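Local structure of TagI restriction endonuclease (Thermocrispum agreste, 6GHS) at residues A2-I10 / S39-D47; I65-Q73 / Q84-L94. The protein probably cleaves DNA containing modified cytosines such as 5-methylcytosine or 5-hydroxymethylcytosine, pairing an SRA reader domain with an HNH nuclease domain. All coordinates share one frame; numbering follows the deposited sequence.

Contact 1 of 2, residues A2-I10 / S39-D47; sequences AYKRTFGHI and SGTAKQGAD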
ATOM      1  N   ALA A   2     -11.872 -16.988 -29.673  1.00 83.06           N
ATOM      2  CA  ALA A   2     -11.819 -15.578 -29.170  1.00 79.91           C
ATOM      3  C   ALA A   2     -10.994 -15.466 -27.882  1.00 78.30           C
ATOM      4  O   ALA A   2     -11.252 -16.186 -26.915  1.00 78.23           O
ATOM      5  CB  ALA A   2     -13.231 -15.046 -28.942  1.00 77.02           C
ATOM      6  N   TYR A   3     -10.007 -14.567 -27.875  1.00 73.77           N
ATOM      7  CA  TYR A   3      -9.234 -14.258 -26.666  1.00 66.17           C
ATOM      8  C   TYR A   3     -10.094 -13.547 -25.616  1.00 62.54           C
ATOM      9  O   TYR A   3     -10.841 -12.627 -25.935  1.00 55.70           O
ATOM     10  CB  TYR A   3      -8.039 -13.376 -27.007  1.00 63.49           C
ATOM     11  CG  TYR A   3      -7.120 -13.115 -25.841  1.00 60.20           C
ATOM     12  CD1 TYR A   3      -6.255 -14.102 -25.396  1.00 59.69           C
ATOM     13  CD2 TYR A   3      -7.105 -11.879 -25.185  1.00 57.65           C
ATOM     14  CE1 TYR A   3      -5.404 -13.879 -24.323  1.00 60.50           C
ATOM     15  CE2 TYR A   3      -6.249 -11.646 -24.108  1.00 57.28           C
ATOM     16  CZ  TYR A   3      -5.393 -12.651 -23.685  1.00 57.64           C
ATOM     17  OH  TYR A   3      -4.526 -12.477 -22.634  1.00 51.74           O
ATOM     18  N   LYS A   4      -9.959 -13.995 -24.370  1.00 64.44           N
ATOM     19  CA  LYS A   4     -10.617 -13.407 -23.203  1.00 66.12           C
ATOM     20  C   LYS A   4      -9.494 -12.853 -22.296  1.00 59.34           C
ATOM     21  O   LYS A   4      -8.627 -13.607 -21.843  1.00 51.50           O
ATOM     22  CB  LYS A   4     -11.460 -14.496 -22.511  1.00 73.45           C
ATOM     23  CG  LYS A   4     -12.034 -14.193 -21.122  1.00 82.64           C
ATOM     24  CD  LYS A   4     -13.325 -13.368 -21.133  1.00 89.31           C
ATOM     25  CE  LYS A   4     -14.158 -13.585 -19.861  1.00 92.13           C
ATOM     26  NZ  LYS A   4     -13.395 -13.399 -18.588  1.00 92.26           N
ATOM     27  N   ARG A   5      -9.505 -11.535 -22.060  1.00 54.95           N
ATOM     28  CA  ARG A   5      -8.459 -10.874 -21.269  1.00 50.87           C
ATOM     29  C   ARG A   5      -8.643 -11.194 -19.804  1.00 46.71           C
ATOM     30  O   ARG A   5      -9.689 -10.917 -19.223  1.00 43.36           O
ATOM     31  CB  ARG A   5      -8.460  -9.354 -21.462  1.00 51.09           C
ATOM     32  CG  ARG A   5      -7.140  -8.726 -21.039  1.00 49.55           C
ATOM     33  CD  ARG A   5      -7.018  -7.257 -21.392  1.00 48.51           C
ATOM     34  NE  ARG A   5      -7.194  -7.013 -22.824  1.00 47.76           N
ATOM     35  CZ  ARG A   5      -6.299  -7.286 -23.772  1.00 48.46           C
ATOM     36  NH1 ARG A   5      -5.126  -7.835 -23.477  1.00 49.44           N
ATOM     37  NH2 ARG A   5      -6.583  -7.012 -25.045  1.00 48.60           N
ATOM     38  N   THR A   6      -7.614 -11.774 -19.210  1.00 46.32           N
ATOM     39  CA  THR A   6      -7.765 -12.385 -17.906  1.00 47.67           C
ATOM     40  C   THR A   6      -6.498 -12.222 -17.104  1.00 45.29           C
ATOM     41  O   THR A   6      -5.409 -12.510 -17.587  1.00 41.59           O
ATOM     42  CB  THR A   6      -8.191 -13.861 -18.047  1.00 49.33           C
ATOM     43  OG1 THR A   6      -9.568 -13.898 -18.446  1.00 51.61           O
ATOM     44  CG2 THR A   6      -8.043 -14.636 -16.734  1.00 50.00           C
ATOM     45  N   PHE A   7      -6.673 -11.759 -15.871  1.00 44.27           N
ATOM     46  CA  PHE A   7      -5.572 -11.395 -15.024  1.00 44.89           C
ATOM     47  C   PHE A   7      -5.300 -12.525 -14.063  1.00 45.43           C
ATOM     48  O   PHE A   7      -6.224 -13.083 -13.475  1.00 44.18           O
ATOM     49  CB  PHE A   7      -5.908 -10.123 -14.253  1.00 46.09           C
ATOM     50  CG  PHE A   7      -6.260  -8.965 -15.135  1.00 45.03           C
ATOM     51  CD1 PHE A   7      -5.264  -8.151 -15.657  1.00 43.61           C
ATOM     52  CD2 PHE A   7      -7.591  -8.704 -15.464  1.00 44.04           C
ATOM     53  CE1 PHE A   7      -5.589  -7.090 -16.480  1.00 43.55           C
ATOM     54  CE2 PHE A   7      -7.924  -7.642 -16.289  1.00 43.40           C
ATOM     55  CZ  PHE A   7      -6.919  -6.836 -16.795  1.00 43.55           C
ATOM     56  N   GLY A   8      -4.020 -12.835 -13.905  1.00 47.52           N
ATOM     57  CA  GLY A   8      -3.563 -13.877 -13.008  1.00 50.11           C
ATOM     58  C   GLY A   8      -3.049 -15.049 -13.807  1.00 54.31           C
ATOM     59  O   GLY A   8      -2.830 -14.945 -15.020  1.00 54.49           O
ATOM     60  N   HIS A   9      -2.846 -16.167 -13.117  1.00 57.80           N
ATOM     61  CA  HIS A   9      -2.413 -17.400 -13.761  1.00 55.70           C
ATOM     62  C   HIS A   9      -3.524 -17.919 -14.673  1.00 54.05           C
ATOM     63  O   HIS A   9      -4.702 -17.612 -14.461  1.00 49.48           O
ATOM     64  CB  HIS A   9      -2.017 -18.446 -12.718  1.00 55.50           C
ATOM     65  CG  HIS A   9      -0.724 -18.148 -12.024  1.00 55.99           C
ATOM     66  ND1 HIS A   9       0.437 -17.858 -12.708  1.00 57.14           N
ATOM     67  CD2 HIS A   9      -0.399 -18.123 -10.709  1.00 56.85           C
ATOM     68  CE1 HIS A   9       1.419 -17.656 -11.843  1.00 58.54           C
ATOM     69  NE2 HIS A   9       0.937 -17.809 -10.623  1.00 57.05           N
ATOM     70  N   ILE A  10      -3.122 -18.656 -15.710  1.00 55.43           N
ATOM     71  CA  ILE A  10      -4.045 -19.293 -16.648  1.00 56.72           C
ATOM     72  C   ILE A  10      -4.131 -20.783 -16.302  1.00 58.03           C
ATOM     73  O   ILE A  10      -3.088 -21.440 -16.142  1.00 58.09           O
ATOM     74  CB  ILE A  10      -3.600 -19.103 -18.118  1.00 56.37           C
ATOM     75  CG1 ILE A  10      -3.668 -17.620 -18.509  1.00 57.20           C
ATOM     76  CG2 ILE A  10      -4.462 -19.929 -19.072  1.00 57.32           C
ATOM     77  CD1 ILE A  10      -5.063 -17.007 -18.474  1.00 57.97           C
ATOM     78  N   SER A  39      -0.037  -7.079 -24.189  1.00 32.43           N
ATOM     79  CA  SER A  39      -1.440  -7.479 -24.223  1.00 32.63           C
ATOM     80  C   SER A  39      -2.210  -6.551 -23.317  1.00 32.46           C
ATOM     81  O   SER A  39      -2.118  -6.693 -22.108  1.00 33.24           O
ATOM     82  CB  SER A  39      -1.580  -8.919 -23.707  1.00 33.54           C
ATOM     83  OG  SER A  39      -2.938  -9.308 -23.560  1.00 34.28           O
ATOM     84  N   GLY A  40      -2.970  -5.607 -23.863  1.00 33.50           N
ATOM     85  CA  GLY A  40      -3.695  -4.683 -22.993  1.00 35.09           C
ATOM     86  C   GLY A  40      -4.440  -3.537 -23.632  1.00 37.86           C
ATOM     87  O   GLY A  40      -4.233  -3.203 -24.800  1.00 41.32           O
ATOM     88  N   THR A  41      -5.285  -2.917 -22.815  1.00 40.83           N
ATOM     89  CA  THR A  41      -6.262  -1.914 -23.243  1.00 42.28           C
ATOM     90  C   THR A  41      -6.432  -0.875 -22.130  1.00 43.01           C
ATOM     91  O   THR A  41      -6.413  -1.210 -20.948  1.00 43.10           O
ATOM     92  CB  THR A  41      -7.590  -2.632 -23.595  1.00 42.75           C
ATOM     93  OG1 THR A  41      -7.463  -3.172 -24.910  1.00 44.55           O
ATOM     94  CG2 THR A  41      -8.812  -1.723 -23.597  1.00 44.62           C
ATOM     95  N   ALA A  42      -6.592   0.386 -22.513  1.00 44.30           N
ATOM     96  CA  ALA A  42      -6.725   1.483 -21.547  1.00 46.28           C
ATOM     97  C   ALA A  42      -7.875   1.300 -20.562  1.00 48.21           C
ATOM     98  O   ALA A  42      -7.757   1.679 -19.401  1.00 46.63           O
ATOM     99  CB  ALA A  42      -6.895   2.804 -22.280  1.00 47.08           C
ATOM    100  N   LYS A  43      -8.979   0.733 -21.044  1.00 54.74           N
ATOM    101  CA  LYS A  43     -10.199   0.536 -20.250  1.00 61.11           C
ATOM    102  C   LYS A  43     -10.009  -0.557 -19.209  1.00 58.42           C
ATOM    103  O   LYS A  43     -10.256  -0.322 -18.029  1.00 62.37           O
ATOM    104  CB  LYS A  43     -11.414   0.196 -21.141  1.00 71.18           C
ATOM    105  CG  LYS A  43     -12.008   1.377 -21.916  1.00 85.47           C
ATOM    106  CD  LYS A  43     -11.169   1.814 -23.129  1.00 97.76           C
ATOM    107  CE  LYS A  43     -11.740   3.061 -23.815  1.00104.50           C
ATOM    108  NZ  LYS A  43     -10.784   3.698 -24.774  1.00105.54           N
ATOM    109  N   GLN A  44      -9.516  -1.721 -19.641  1.00 54.67           N
ATOM    110  CA  GLN A  44      -9.548  -2.950 -18.818  1.00 50.12           C
ATOM    111  C   GLN A  44      -8.256  -3.308 -18.078  1.00 44.90           C
ATOM    112  O   GLN A  44      -8.316  -4.045 -17.093  1.00 44.20           O
ATOM    113  CB  GLN A  44     -10.089  -4.163 -19.607  1.00 51.23           C
ATOM    114  CG  GLN A  44      -9.691  -4.298 -21.080  1.00 52.32           C
ATOM    115  CD  GLN A  44     -10.304  -5.526 -21.759  1.00 53.10           C
ATOM    116  OE1 GLN A  44      -9.747  -6.059 -22.709  1.00 56.48           O
ATOM    117  NE2 GLN A  44     -11.447  -5.976 -21.272  1.00 53.86           N
ATOM    118  N   GLY A  45      -7.119  -2.768 -18.518  1.00 40.35           N
ATOM    119  CA  GLY A  45      -5.810  -3.047 -17.920  1.00 38.83           C
ATOM    120  C   GLY A  45      -4.998  -3.939 -18.835  1.00 37.89           C
ATOM    121  O   GLY A  45      -5.498  -4.393 -19.855  1.00 39.99           O
ATOM    122  N   ALA A  46      -3.745  -4.191 -18.476  1.00 37.27           N
ATOM    123  CA  ALA A  46      -2.861  -5.077 -19.247  1.00 37.24           C
ATOM    124  C   ALA A  46      -2.657  -6.379 -18.494  1.00 37.02           C
ATOM    125  O   ALA A  46      -2.240  -6.364 -17.338  1.00 37.81           O
ATOM    126  CB  ALA A  46      -1.515  -4.413 -19.492  1.00 37.60           C
ATOM    127  N   ASP A  47      -2.940  -7.497 -19.155  1.00 37.31           N
ATOM    128  CA  ASP A  47      -2.826  -8.823 -18.540  1.00 37.27           C
ATOM    129  C   ASP A  47      -1.511  -9.533 -18.845  1.00 35.39           C
ATOM    130  O   ASP A  47      -1.148 -10.455 -18.119  1.00 36.17           O
ATOM    131  CB  ASP A  47      -4.009  -9.716 -18.916  1.00 39.30           C
ATOM    132  CG  ASP A  47      -4.141  -9.928 -20.410  1.00 41.46           C
ATOM    133  OD1 ASP A  47      -3.878  -8.972 -21.167  1.00 42.20           O
ATOM    134  OD2 ASP A  47      -4.551 -11.034 -20.821  1.00 44.18           O
TER
HETATM  135  O   HOH W   1      -2.296 -11.015 -15.726  1.00 25.81           O
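Arg5 and Asp47 form the salt bridge by which the N-terminal segment 2-10 is held against the beta-hairpin of strands 38-41 and 45-51, part of the sheet of the SRA domain. Arg5 NH1 lies 2.9 Å from Asp47 OD1; the oxygen sits close to the guanidinium plane, at its edge, while the carboxylate is turned nearly perpendicular to that plane, 85° away. Asp47 OD1 is gripped twice, because Ser39 OG donates to it over 2.6 Å from the opposite face of the carboxylate. The other oxygen, OD2, faces the hydroxyl of Tyr3 in the plane of that ring and also takes a salt bridge from Arg105 of strand 104-109, so the acid is shared between two arginines, which would probably keep it ionised. Arg5 has CG anti to its own N (chi1 -161°) and bends at chi3, a path that brings NE to 2.7 Å from Gln44 OE1. There the N-H meets the amide oxygen from above the carbonyl plane, and the two flat groups stand 74° apart. Gly40 CA lies over one face of the guanidinium and Tyr3 CE2 over the opposite one, both offset toward its rim. Further along, the Phe7 ring turns its edge to the hairpin backbone at Gly45 and Ala46, with CD1 3.8 Å from Asp47 CB. Arg105 also holds segment 2-10, donating to the carbonyls of Thr6 and Gly8. A water finishes the join, accepting from Gly8 N at 3.1 Å and donating to Asp47 O at 2.7 Å.

Contact 2 of 2, residues I65-Q73 / Q84-L94; sequences IIYTGHGGQ and QDLDDPGNAGL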
ATOM      1  N   ILE A  65      12.065  -5.569 -13.452  1.00 51.63           N
ATOM      2  CA  ILE A  65      12.122  -5.296 -14.896  1.00 47.37           C
ATOM      3  C   ILE A  65      11.779  -3.848 -15.192  1.00 44.39           C
ATOM      4  O   ILE A  65      10.739  -3.353 -14.755  1.00 42.52           O
ATOM      5  CB  ILE A  65      11.115  -6.132 -15.709  1.00 46.48           C
ATOM      6  CG1 ILE A  65      11.129  -7.594 -15.278  1.00 47.03           C
ATOM      7  CG2 ILE A  65      11.432  -6.027 -17.198  1.00 46.70           C
ATOM      8  CD1 ILE A  65      10.163  -8.455 -16.058  1.00 48.28           C
ATOM      9  N   ILE A  66      12.649  -3.197 -15.960  1.00 42.15           N
ATOM     10  CA  ILE A  66      12.339  -1.916 -16.569  1.00 42.41           C
ATOM     11  C   ILE A  66      11.875  -2.236 -17.984  1.00 43.45           C
ATOM     12  O   ILE A  66      12.703  -2.536 -18.843  1.00 47.68           O
ATOM     13  CB  ILE A  66      13.559  -0.961 -16.599  1.00 41.19           C
ATOM     14  CG1 ILE A  66      14.258  -0.913 -15.244  1.00 42.01           C
ATOM     15  CG2 ILE A  66      13.134   0.440 -17.002  1.00 41.15           C
ATOM     16  CD1 ILE A  66      13.327  -0.745 -14.063  1.00 43.51           C
ATOM     17  N   TYR A  67      10.558  -2.202 -18.213  1.00 41.57           N
ATOM     18  CA  TYR A  67       9.966  -2.479 -19.528  1.00 39.84           C
ATOM     19  C   TYR A  67       9.675  -1.184 -20.261  1.00 39.26           C
ATOM     20  O   TYR A  67       9.129  -0.261 -19.680  1.00 39.51           O
ATOM     21  CB  TYR A  67       8.671  -3.277 -19.382  1.00 40.07           C
ATOM     22  CG  TYR A  67       8.111  -3.806 -20.689  1.00 41.76           C
ATOM     23  CD1 TYR A  67       8.814  -4.751 -21.439  1.00 42.94           C
ATOM     24  CD2 TYR A  67       6.879  -3.378 -21.175  1.00 43.23           C
ATOM     25  CE1 TYR A  67       8.313  -5.247 -22.635  1.00 43.15           C
ATOM     26  CE2 TYR A  67       6.370  -3.870 -22.372  1.00 43.62           C
ATOM     27  CZ  TYR A  67       7.090  -4.805 -23.099  1.00 43.71           C
ATOM     28  OH  TYR A  67       6.605  -5.300 -24.286  1.00 43.69           O
ATOM     29  N   THR A  68      10.032  -1.133 -21.541  1.00 41.38           N
ATOM     30  CA  THR A  68       9.777   0.031 -22.392  1.00 41.66           C
ATOM     31  C   THR A  68       8.558  -0.219 -23.265  1.00 40.62           C
ATOM     32  O   THR A  68       8.363  -1.314 -23.780  1.00 40.84           O
ATOM     33  CB  THR A  68      10.990   0.355 -23.275  1.00 42.81           C
ATOM     34  OG1 THR A  68      12.182   0.285 -22.483  1.00 44.31           O
ATOM     35  CG2 THR A  68      10.868   1.761 -23.878  1.00 43.21           C
ATOM     36  N   GLY A  69       7.754   0.822 -23.436  1.00 41.09           N
ATOM     37  CA  GLY A  69       6.425   0.696 -24.001  1.00 41.55           C
ATOM     38  C   GLY A  69       6.371   0.639 -25.506  1.00 40.73           C
ATOM     39  O   GLY A  69       7.378   0.505 -26.176  1.00 40.24           O
ATOM     40  N   HIS A  70       5.156   0.752 -26.016  1.00 42.83           N
ATOM     41  CA  HIS A  70       4.873   0.632 -27.423  1.00 47.15           C
ATOM     42  C   HIS A  70       4.614   2.002 -28.052  1.00 48.38           C
ATOM     43  O   HIS A  70       4.128   2.914 -27.385  1.00 49.35           O
ATOM     44  CB  HIS A  70       3.652  -0.269 -27.615  1.00 50.61           C
ATOM     45  CG  HIS A  70       3.358  -0.563 -29.045  1.00 53.70           C
ATOM     46  ND1 HIS A  70       2.481   0.195 -29.789  1.00 56.47           N
ATOM     47  CD2 HIS A  70       3.872  -1.486 -29.889  1.00 56.68           C
ATOM     48  CE1 HIS A  70       2.447  -0.266 -31.026  1.00 59.37           C
ATOM     49  NE2 HIS A  70       3.284  -1.286 -31.113  1.00 59.88           N
ATOM     50  N   GLY A  71       4.959   2.136 -29.334  1.00 49.73           N
ATOM     51  CA  GLY A  71       4.612   3.310 -30.142  1.00 51.33           C
ATOM     52  C   GLY A  71       5.785   4.036 -30.781  1.00 51.91           C
ATOM     53  O   GLY A  71       6.916   3.960 -30.300  1.00 50.22           O
ATOM     54  N   GLY A  72       5.495   4.735 -31.881  1.00 52.80           N
ATOM     55  CA  GLY A  72       6.446   5.632 -32.530  1.00 54.10           C
ATOM     56  C   GLY A  72       7.575   5.016 -33.345  1.00 55.78           C
ATOM     57  O   GLY A  72       8.615   5.655 -33.525  1.00 55.92           O
ATOM     58  N   GLN A  73       7.388   3.801 -33.855  1.00 56.79           N
ATOM     59  CA  GLN A  73       8.411   3.160 -34.682  1.00 58.83           C
ATOM     60  C   GLN A  73       8.047   3.245 -36.143  1.00 63.52           C
ATOM     61  O   GLN A  73       6.873   3.186 -36.493  1.00 63.41           O
ATOM     62  CB  GLN A  73       8.610   1.697 -34.295  1.00 57.99           C
ATOM     63  CG  GLN A  73       9.675   1.508 -33.228  1.00 60.49           C
ATOM     64  CD  GLN A  73      10.317   0.134 -33.233  1.00 61.11           C
ATOM     65  OE1 GLN A  73       9.905  -0.764 -33.968  1.00 58.92           O
ATOM     66  NE2 GLN A  73      11.338  -0.033 -32.397  1.00 61.42           N
ATOM     67  N   GLN A  84       6.379   8.610 -27.677  1.00 44.26           N
ATOM     68  CA  GLN A  84       5.351   7.690 -27.154  1.00 45.53           C
ATOM     69  C   GLN A  84       4.342   8.433 -26.261  1.00 45.20           C
ATOM     70  O   GLN A  84       4.687   9.418 -25.621  1.00 48.16           O
ATOM     71  CB  GLN A  84       5.990   6.513 -26.402  1.00 43.97           C
ATOM     72  CG  GLN A  84       6.839   5.614 -27.294  1.00 42.69           C
ATOM     73  CD  GLN A  84       7.293   4.325 -26.629  1.00 42.17           C
ATOM     74  OE1 GLN A  84       7.077   4.097 -25.446  1.00 42.78           O
ATOM     75  NE2 GLN A  84       7.929   3.472 -27.404  1.00 43.60           N
ATOM     76  N   ASP A  85       3.093   7.976 -26.237  1.00 45.04           N
ATOM     77  CA  ASP A  85       2.044   8.633 -25.448  1.00 45.59           C
ATOM     78  C   ASP A  85       1.162   7.592 -24.791  1.00 44.55           C
ATOM     79  O   ASP A  85       1.294   6.402 -25.081  1.00 44.28           O
ATOM     80  CB  ASP A  85       1.217   9.573 -26.326  1.00 48.76           C
ATOM     81  CG  ASP A  85       0.505   8.850 -27.471  1.00 53.27           C
ATOM     82  OD1 ASP A  85      -0.208   7.857 -27.214  1.00 54.50           O
ATOM     83  OD2 ASP A  85       0.645   9.285 -28.636  1.00 59.07           O
ATOM     84  N   LEU A  86       0.258   8.048 -23.927  1.00 43.43           N
ATOM     85  CA  LEU A  86      -0.643   7.158 -23.201  1.00 42.93           C
ATOM     86  C   LEU A  86      -1.989   6.946 -23.890  1.00 44.07           C
ATOM     87  O   LEU A  86      -2.916   6.413 -23.273  1.00 44.64           O
ATOM     88  CB  LEU A  86      -0.846   7.670 -21.781  1.00 42.45           C
ATOM     89  CG  LEU A  86       0.441   7.708 -20.964  1.00 43.35           C
ATOM     90  CD1 LEU A  86       0.188   8.380 -19.624  1.00 44.51           C
ATOM     91  CD2 LEU A  86       1.027   6.315 -20.769  1.00 42.98           C
ATOM     92  N   ASP A  87      -2.107   7.358 -25.155  1.00 44.87           N
ATOM     93  CA  ASP A  87      -3.205   6.887 -26.012  1.00 47.49           C
ATOM     94  C   ASP A  87      -2.999   5.440 -26.479  1.00 44.08           C
ATOM     95  O   ASP A  87      -3.964   4.770 -26.835  1.00 41.58           O
ATOM     96  CB  ASP A  87      -3.410   7.798 -27.239  1.00 51.83           C
ATOM     97  CG  ASP A  87      -3.944   9.172 -26.870  1.00 54.68           C
ATOM     98  OD1 ASP A  87      -4.791   9.247 -25.957  1.00 57.82           O
ATOM     99  OD2 ASP A  87      -3.529  10.171 -27.502  1.00 56.17           O
ATOM    100  N   ASP A  88      -1.753   4.972 -26.494  1.00 42.37           N
ATOM    101  CA  ASP A  88      -1.452   3.605 -26.896  1.00 41.04           C
ATOM    102  C   ASP A  88      -2.129   2.691 -25.907  1.00 39.07           C
ATOM    103  O   ASP A  88      -1.867   2.805 -24.715  1.00 39.76           O
ATOM    104  CB  ASP A  88       0.057   3.321 -26.898  1.00 42.35           C
ATOM    105  CG  ASP A  88       0.396   1.937 -27.450  1.00 44.07           C
ATOM    106  OD1 ASP A  88       0.639   1.829 -28.674  1.00 46.09           O
ATOM    107  OD2 ASP A  88       0.410   0.958 -26.668  1.00 45.32           O
ATOM    108  N   PRO A  89      -2.984   1.770 -26.389  1.00 37.53           N
ATOM    109  CA  PRO A  89      -3.736   0.957 -25.437  1.00 36.68           C
ATOM    110  C   PRO A  89      -2.849   0.122 -24.515  1.00 34.20           C
ATOM    111  O   PRO A  89      -3.182  -0.078 -23.349  1.00 33.25           O
ATOM    112  CB  PRO A  89      -4.587   0.048 -26.340  1.00 37.84           C
ATOM    113  CG  PRO A  89      -4.479   0.617 -27.713  1.00 37.07           C
ATOM    114  CD  PRO A  89      -3.145   1.263 -27.763  1.00 37.10           C
ATOM    115  N   GLY A  90      -1.729  -0.354 -25.037  1.00 32.49           N
ATOM    116  CA  GLY A  90      -0.804  -1.149 -24.253  1.00 31.73           C
ATOM    117  C   GLY A  90      -0.102  -0.339 -23.196  1.00 29.43           C
ATOM    118  O   GLY A  90       0.083  -0.814 -22.076  1.00 28.81           O
ATOM    119  N   ASN A  91       0.297   0.874 -23.555  1.00 27.96           N
ATOM    120  CA  ASN A  91       0.891   1.774 -22.577  1.00 28.43           C
ATOM    121  C   ASN A  91      -0.125   2.174 -21.525  1.00 27.13           C
ATOM    122  O   ASN A  91       0.164   2.133 -20.333  1.00 26.63           O
ATOM    123  CB  ASN A  91       1.448   3.028 -23.234  1.00 29.49           C
ATOM    124  CG  ASN A  91       2.594   2.736 -24.171  1.00 29.75           C
ATOM    125  OD1 ASN A  91       3.151   1.639 -24.160  1.00 30.47           O
ATOM    126  ND2 ASN A  91       2.947   3.719 -24.995  1.00 29.65           N
ATOM    127  N   ALA A  92      -1.315   2.549 -21.971  1.00 26.79           N
ATOM    128  CA  ALA A  92      -2.362   2.976 -21.050  1.00 26.97           C
ATOM    129  C   ALA A  92      -2.762   1.833 -20.153  1.00 26.90           C
ATOM    130  O   ALA A  92      -2.860   2.007 -18.951  1.00 26.99           O
ATOM    131  CB  ALA A  92      -3.571   3.505 -21.799  1.00 26.79           C
ATOM    132  N   GLY A  93      -2.955   0.657 -20.741  1.00 27.79           N
ATOM    133  CA  GLY A  93      -3.371  -0.529 -19.998  1.00 28.20           C
ATOM    134  C   GLY A  93      -2.392  -0.879 -18.900  1.00 28.60           C
ATOM    135  O   GLY A  93      -2.792  -1.261 -17.799  1.00 28.88           O
ATOM    136  N   LEU A  94      -1.109  -0.725 -19.197  1.00 28.63           N
ATOM    137  CA  LEU A  94      -0.081  -0.983 -18.206  1.00 29.63           C
ATOM    138  C   LEU A  94      -0.128  -0.024 -17.010  1.00 29.51           C
ATOM    139  O   LEU A  94       0.193  -0.428 -15.899  1.00 30.89           O
ATOM    140  CB  LEU A  94       1.310  -0.946 -18.837  1.00 30.02           C
ATOM    141  CG  LEU A  94       1.881  -2.276 -19.301  1.00 29.44           C
ATOM    142  CD1 LEU A  94       3.173  -2.001 -20.043  1.00 29.57           C
ATOM    143  CD2 LEU A  94       2.133  -3.208 -18.123  1.00 29.22           C
TER
HETATM  144  O   HOH W   2       3.040   5.626 -27.956  1.00 59.18           O
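This is a largely polar, buried contact in which the loop leaving strand 64-68 is bonded to the N-terminal end of helix 89-100 and the loop leading into it. Asn91 pairs with both backbone polar groups of His70: OD1 accepts from His70 N at 2.9 Å on an in-plane lone pair, nearly straight at 167°, and ND2 donates to His70 O at 2.8 Å. The same ND2 also reaches Asp85 O. Replacing Asn91 by alanine removes the amide, which would probably leave the His70 N-H and carbonyl and Asp85 O without this partner and let the loop shift against the helix. Asp88 is the N-cap of the helix in this SRA domain: OD2 accepts from Asn91 N and, weakly, from Gly90 N, while OD1 takes a bond of 2.7 Å from His70 ND1 at the edge of the imidazole. With CG anti to the backbone N (chi1 -174°), His70 swings its ring to that carboxylate, the planes 39° apart. The extended side chain of Gln84 runs to the loop carbonyls; NE2 donates to Gly71 O at 3.1 Å and weakly to Gly69 O, and OE1 accepts from Cys147 N of strand 145-153. On the apolar side, Leu94 CD1 meets the edge of the Tyr67 ring, 4.1 Å from Tyr67 CD2.

In the fold
The two contacts follow one another along the chain, contact 1 closing before contact 2 opens, and their centres lie about 15 Å apart within the SRA domain. Both reach the same mixed sheet, contact 1 through strands 38-41 and 45-51 and contact 2 through strand 64-68. Helix 89-100 bridges them: it packs on the hairpin of 39-47, with Ala42 CB 3.4 Å from Ala92 CB and Ala46 CB 3.7 Å from Leu94 N, while its first turns hold the 65-73 loop. The N-terminal segment, hairpin, helix and loop thus form a continuous run of packing in the domain expected to read the modified base, apart from the zinc-bearing HNH region.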